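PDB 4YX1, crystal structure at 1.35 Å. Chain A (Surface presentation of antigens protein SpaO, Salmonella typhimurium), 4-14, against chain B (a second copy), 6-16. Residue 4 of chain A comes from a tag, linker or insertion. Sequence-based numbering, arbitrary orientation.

Chain A, residues 4-14: DVKLEFVLYRK
Chain B (6-16) KLEFVLYRKNV

Each stretch is two extended segments joined by a corner at residue 11. Backbone angles are those of strands, phi -81 to -164° and psi 102 to 163°, apart from Leu11. Leu11(A) at -78/-34° and Leu11(B) at -76/-36° break the pattern and turn the chain. The first strand of each copy pairs with the second strand of the other. Strand 4-10 of chain A runs antiparallel to strand 12-16 of chain B at 159°, axes 4.7 Å apart. Strand 12-14 of chain A meets strand 6-10 of chain B at 175°, also at 4.7 Å. The two first strands cross at 92°.

The register pairs Val5(A) with Val16(B), Leu7(A) with Lys14(B) and Phe9(A) with Tyr12(B). It shifts by one at a bulge, so that Val10(A) faces Val10(B), CA to CA 4.5 Å. A second bulge leads to Tyr12(A) with Phe9(B) and Lys14(A) with Leu7(B).

Ten backbone hydrogen bonds join the stretches. Val5(A) N donates to Val16(B) O at 2.8 Å, and Val16(B) N returns to Val5(A) O at 2.9 Å. Leu7(A) N reaches Lys14(B) O at 2.9 Å, and Lys14(B) N reaches Leu7(A) O at 3.0 Å. Phe9(A) N donates to Tyr12(B) O at 2.9 Å. At the bulges, Leu11(B) N donates to Phe9(A) O and Leu11(A) N to Phe9(B) O, both at 2.8 Å. Phe9(B) N to Tyr12(A) O is 2.8 Å. Lys14(A) N to Leu7(B) O is 3.0 Å, and Leu7(B) N to Lys14(A) O is 2.9 Å.

Most side chains alternate between two faces; those of Leu11 point sideways at the corner. Val5(A), Leu7, Phe9, Tyr12, Lys14 and Val16(B) share one. Both Phe9 residues are m and both Tyr12 are t. Phe9(A) CD1 lies at the edge of the Tyr12(B) ring, 4.1 Å from its CD2. Leu7(A), t with chi2 near 69°, places CD2 3.9 Å from CG1 of Val16(B), an m rotamer. Val5(A), Leu7, Phe9 and Val16(B) are apolar, which suits their burial. The stretches bury 1030 Å², both sides summed. Both Lys14 residues are exposed; the end of Lys14(A) leads away.

The other face carries Lys6(A), Glu8, Val10, Arg13 and Asn15(B). Both Glu8 are m, then t, and their ends converge: Glu8(A) OE1 lies 2.6 Å from Glu8(B) OE1. Water 1 donates to Glu8(A) OE1 at 3.0 Å and Glu8(B) OE2 at 2.7 Å. Arg13(A), a p rotamer, sets CB 3.8 Å from Glu8(B) CG, while its end leads away.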

# COMPACT_ATOMS: atom_id res chain seq x y z
N ASP A 4 -10.05 14.48 10.45
CA ASP A 4 -10.01 13.22 9.71
C ASP A 4 -8.83 13.11 8.78
O ASP A 4 -8.62 13.98 7.93
CB ASP A 4 -11.30 13.05 8.91
CG ASP A 4 -12.52 13.02 9.79
OD1 ASP A 4 -12.51 12.27 10.79
OD2 ASP A 4 -13.48 13.76 9.49
N VAL A 5 -8.09 12.03 8.91
CA VAL A 5 -6.92 11.80 8.08
C VAL A 5 -7.06 10.49 7.31
O VAL A 5 -7.34 9.45 7.90
CB VAL A 5 -5.63 11.77 8.93
CG1 VAL A 5 -4.42 11.42 8.08
CG2 VAL A 5 -5.43 13.09 9.64
N LYS A 6 -6.85 10.54 6.00
CA LYS A 6 -6.80 9.33 5.20
C LYS A 6 -5.42 8.71 5.32
O LYS A 6 -4.45 9.25 4.77
CB LYS A 6 -7.12 9.62 3.73
CG LYS A 6 -8.55 10.05 3.48
CD LYS A 6 -8.81 10.26 1.99
CE LYS A 6 -10.19 10.84 1.76
NZ LYS A 6 -11.21 10.03 2.48
N LEU A 7 -5.33 7.61 6.06
CA LEU A 7 -4.05 6.94 6.29
C LEU A 7 -3.92 5.77 5.33
O LEU A 7 -4.85 4.98 5.19
CB LEU A 7 -3.96 6.47 7.74
CG LEU A 7 -2.73 5.68 8.17
CD1 LEU A 7 -1.49 6.58 8.20
CD2 LEU A 7 -2.99 5.04 9.53
N GLU A 8 -2.78 5.67 4.66
CA GLU A 8 -2.52 4.54 3.78
C GLU A 8 -1.17 3.92 4.07
O GLU A 8 -0.19 4.62 4.36
CB GLU A 8 -2.54 4.97 2.31
CG GLU A 8 -3.87 5.47 1.79
CD GLU A 8 -3.82 5.67 0.29
OE1 GLU A 8 -2.70 5.82 -0.24
OE2 GLU A 8 -4.88 5.65 -0.37
N PHE A 9 -1.13 2.59 3.97
CA PHE A 9 0.12 1.85 3.97
C PHE A 9 0.30 1.38 2.54
O PHE A 9 -0.47 0.55 2.06
CB PHE A 9 0.09 0.67 4.95
CG PHE A 9 -0.01 1.09 6.37
CD1 PHE A 9 -1.24 1.37 6.94
CD2 PHE A 9 1.13 1.26 7.13
CE1 PHE A 9 -1.34 1.78 8.26
CE2 PHE A 9 1.05 1.67 8.45
CZ PHE A 9 -0.19 1.93 9.02
N VAL A 10 1.30 1.94 1.86
CA VAL A 10 1.44 1.73 0.43
C VAL A 10 2.64 0.83 0.15
O VAL A 10 3.76 1.12 0.55
CB VAL A 10 1.59 3.08 -0.32
CG1 VAL A 10 1.84 2.88 -1.79
CG2 VAL A 10 0.33 3.93 -0.10
N LEU A 11 2.38 -0.29 -0.50
CA LEU A 11 3.44 -1.25 -0.77
C LEU A 11 4.30 -0.79 -1.94
O LEU A 11 5.50 -1.04 -1.98
CB LEU A 11 2.83 -2.63 -1.06
CG LEU A 11 3.79 -3.78 -1.33
CD1 LEU A 11 4.80 -3.86 -0.20
CD2 LEU A 11 3.01 -5.05 -1.39
N TYR A 12 3.68 -0.11 -2.90
CA TYR A 12 4.39 0.34 -4.07
C TYR A 12 3.61 1.46 -4.72
O TYR A 12 2.39 1.38 -4.82
CB TYR A 12 4.63 -0.83 -5.03
CG TYR A 12 5.45 -0.44 -6.25
CD1 TYR A 12 6.74 0.04 -6.12
CD2 TYR A 12 4.90 -0.53 -7.52
CE1 TYR A 12 7.48 0.41 -7.24
CE2 TYR A 12 5.63 -0.18 -8.63
CZ TYR A 12 6.91 0.30 -8.49
OH TYR A 12 7.63 0.66 -9.61
N ARG A 13 4.28 2.52 -5.13
CA ARG A 13 3.63 3.53 -5.92
C ARG A 13 4.54 4.01 -7.03
O ARG A 13 5.76 3.93 -6.93
CB ARG A 13 3.17 4.68 -5.06
CG ARG A 13 4.26 5.27 -4.24
CD ARG A 13 3.81 6.60 -3.64
NE ARG A 13 4.84 7.10 -2.74
CZ ARG A 13 5.11 8.38 -2.54
NH1 ARG A 13 4.40 9.33 -3.14
NH2 ARG A 13 6.09 8.71 -1.72
N LYS A 14 3.93 4.51 -8.09
CA LYS A 14 4.68 4.87 -9.27
C LYS A 14 3.82 5.75 -10.15
O LYS A 14 2.61 5.55 -10.24
CB LYS A 14 5.11 3.62 -10.03
CG LYS A 14 6.05 3.86 -11.19
CD LYS A 14 7.48 4.03 -10.73
CE LYS A 14 8.41 4.23 -11.90
NZ LYS A 14 9.66 4.93 -11.49
N LYS B 6 -0.96 8.59 -11.00
CA LYS B 6 -0.36 8.14 -9.76
C LYS B 6 -0.95 6.79 -9.33
O LYS B 6 -2.07 6.74 -8.81
CB LYS B 6 -0.57 9.19 -8.66
CG LYS B 6 0.36 10.40 -8.78
CD LYS B 6 0.04 11.47 -7.75
CE LYS B 6 1.14 12.53 -7.64
NZ LYS B 6 2.16 12.20 -6.61
N LEU B 7 -0.21 5.72 -9.57
CA LEU B 7 -0.62 4.36 -9.22
C LEU B 7 -0.12 3.97 -7.83
O LEU B 7 1.04 4.20 -7.50
CB LEU B 7 -0.07 3.39 -10.26
CG LEU B 7 -0.29 1.89 -10.03
CD1 LEU B 7 -1.77 1.55 -10.12
CD2 LEU B 7 0.50 1.10 -11.06
N GLU B 8 -0.99 3.35 -7.03
CA GLU B 8 -0.62 2.85 -5.72
C GLU B 8 -1.15 1.44 -5.49
O GLU B 8 -2.28 1.12 -5.86
CB GLU B 8 -1.16 3.73 -4.60
CG GLU B 8 -0.59 5.13 -4.53
CD GLU B 8 -1.11 5.87 -3.30
OE1 GLU B 8 -2.15 5.44 -2.74
OE2 GLU B 8 -0.48 6.86 -2.89
N PHE B 9 -0.33 0.61 -4.87
CA PHE B 9 -0.78 -0.67 -4.33
C PHE B 9 -0.89 -0.49 -2.83
O PHE B 9 0.11 -0.32 -2.14
CB PHE B 9 0.19 -1.80 -4.69
CG PHE B 9 0.26 -2.07 -6.16
CD1 PHE B 9 1.05 -1.29 -6.98
CD2 PHE B 9 -0.47 -3.11 -6.72
CE1 PHE B 9 1.11 -1.54 -8.34
CE2 PHE B 9 -0.42 -3.36 -8.07
CZ PHE B 9 0.38 -2.57 -8.88
N VAL B 10 -2.12 -0.48 -2.34
CA VAL B 10 -2.41 -0.09 -0.96
C VAL B 10 -2.68 -1.33 -0.14
O VAL B 10 -3.62 -2.08 -0.40
CB VAL B 10 -3.63 0.86 -0.90
CG1 VAL B 10 -3.97 1.22 0.54
CG2 VAL B 10 -3.37 2.11 -1.75
N LEU B 11 -1.83 -1.59 0.84
CA LEU B 11 -1.96 -2.76 1.67
C LEU B 11 -3.09 -2.58 2.67
O LEU B 11 -3.83 -3.52 2.97
CB LEU B 11 -0.65 -3.06 2.38
CG LEU B 11 -0.59 -4.30 3.25
CD1 LEU B 11 -1.05 -5.53 2.48
CD2 LEU B 11 0.84 -4.46 3.67
N TYR B 12 -3.23 -1.36 3.17
CA TYR B 12 -4.28 -1.07 4.13
C TYR B 12 -4.55 0.41 4.14
O TYR B 12 -3.64 1.23 4.00
CB TYR B 12 -3.88 -1.57 5.53
CG TYR B 12 -4.97 -1.35 6.55
CD1 TYR B 12 -6.22 -1.93 6.38
CD2 TYR B 12 -4.75 -0.56 7.66
CE1 TYR B 12 -7.23 -1.73 7.29
CE2 TYR B 12 -5.76 -0.36 8.59
CZ TYR B 12 -6.99 -0.94 8.40
OH TYR B 12 -8.00 -0.74 9.32
N ARG B 13 -5.82 0.78 4.26
CA ARG B 13 -6.15 2.17 4.43
C ARG B 13 -7.31 2.31 5.39
O ARG B 13 -8.16 1.43 5.49
CB ARG B 13 -6.47 2.84 3.09
CG ARG B 13 -7.58 2.18 2.32
CD ARG B 13 -8.03 3.03 1.13
NE ARG B 13 -8.95 2.26 0.30
CZ ARG B 13 -9.90 2.77 -0.49
NH1 ARG B 13 -10.08 4.08 -0.57
NH2 ARG B 13 -10.66 1.95 -1.19
N LYS B 14 -7.30 3.42 6.11
CA LYS B 14 -8.38 3.73 7.02
C LYS B 14 -8.38 5.21 7.34
O LYS B 14 -7.39 5.91 7.11
CB LYS B 14 -8.28 2.91 8.31
CG LYS B 14 -7.01 3.15 9.12
CD LYS B 14 -7.08 2.46 10.48
CE LYS B 14 -5.73 2.50 11.18
NZ LYS B 14 -5.79 1.91 12.55
N ASN B 15 -9.50 5.69 7.85
CA ASN B 15 -9.59 7.03 8.39
C ASN B 15 -9.18 7.01 9.85
O ASN B 15 -9.67 6.19 10.62
CB ASN B 15 -11.01 7.58 8.24
CG ASN B 15 -11.50 7.57 6.81
OD1 ASN B 15 -10.83 8.08 5.91
ND2 ASN B 15 -12.67 6.98 6.58
N VAL B 16 -8.26 7.90 10.22
CA VAL B 16 -7.87 8.05 11.62
C VAL B 16 -7.97 9.52 12.03
O VAL B 16 -8.04 10.40 11.17
CB VAL B 16 -6.43 7.55 11.86
CG1 VAL B 16 -6.28 6.10 11.42
CG2 VAL B 16 -5.41 8.43 11.15
O HOH W 1 -1.62 8.49 -1.13
O HOH W 2 2.45 10.01 -4.45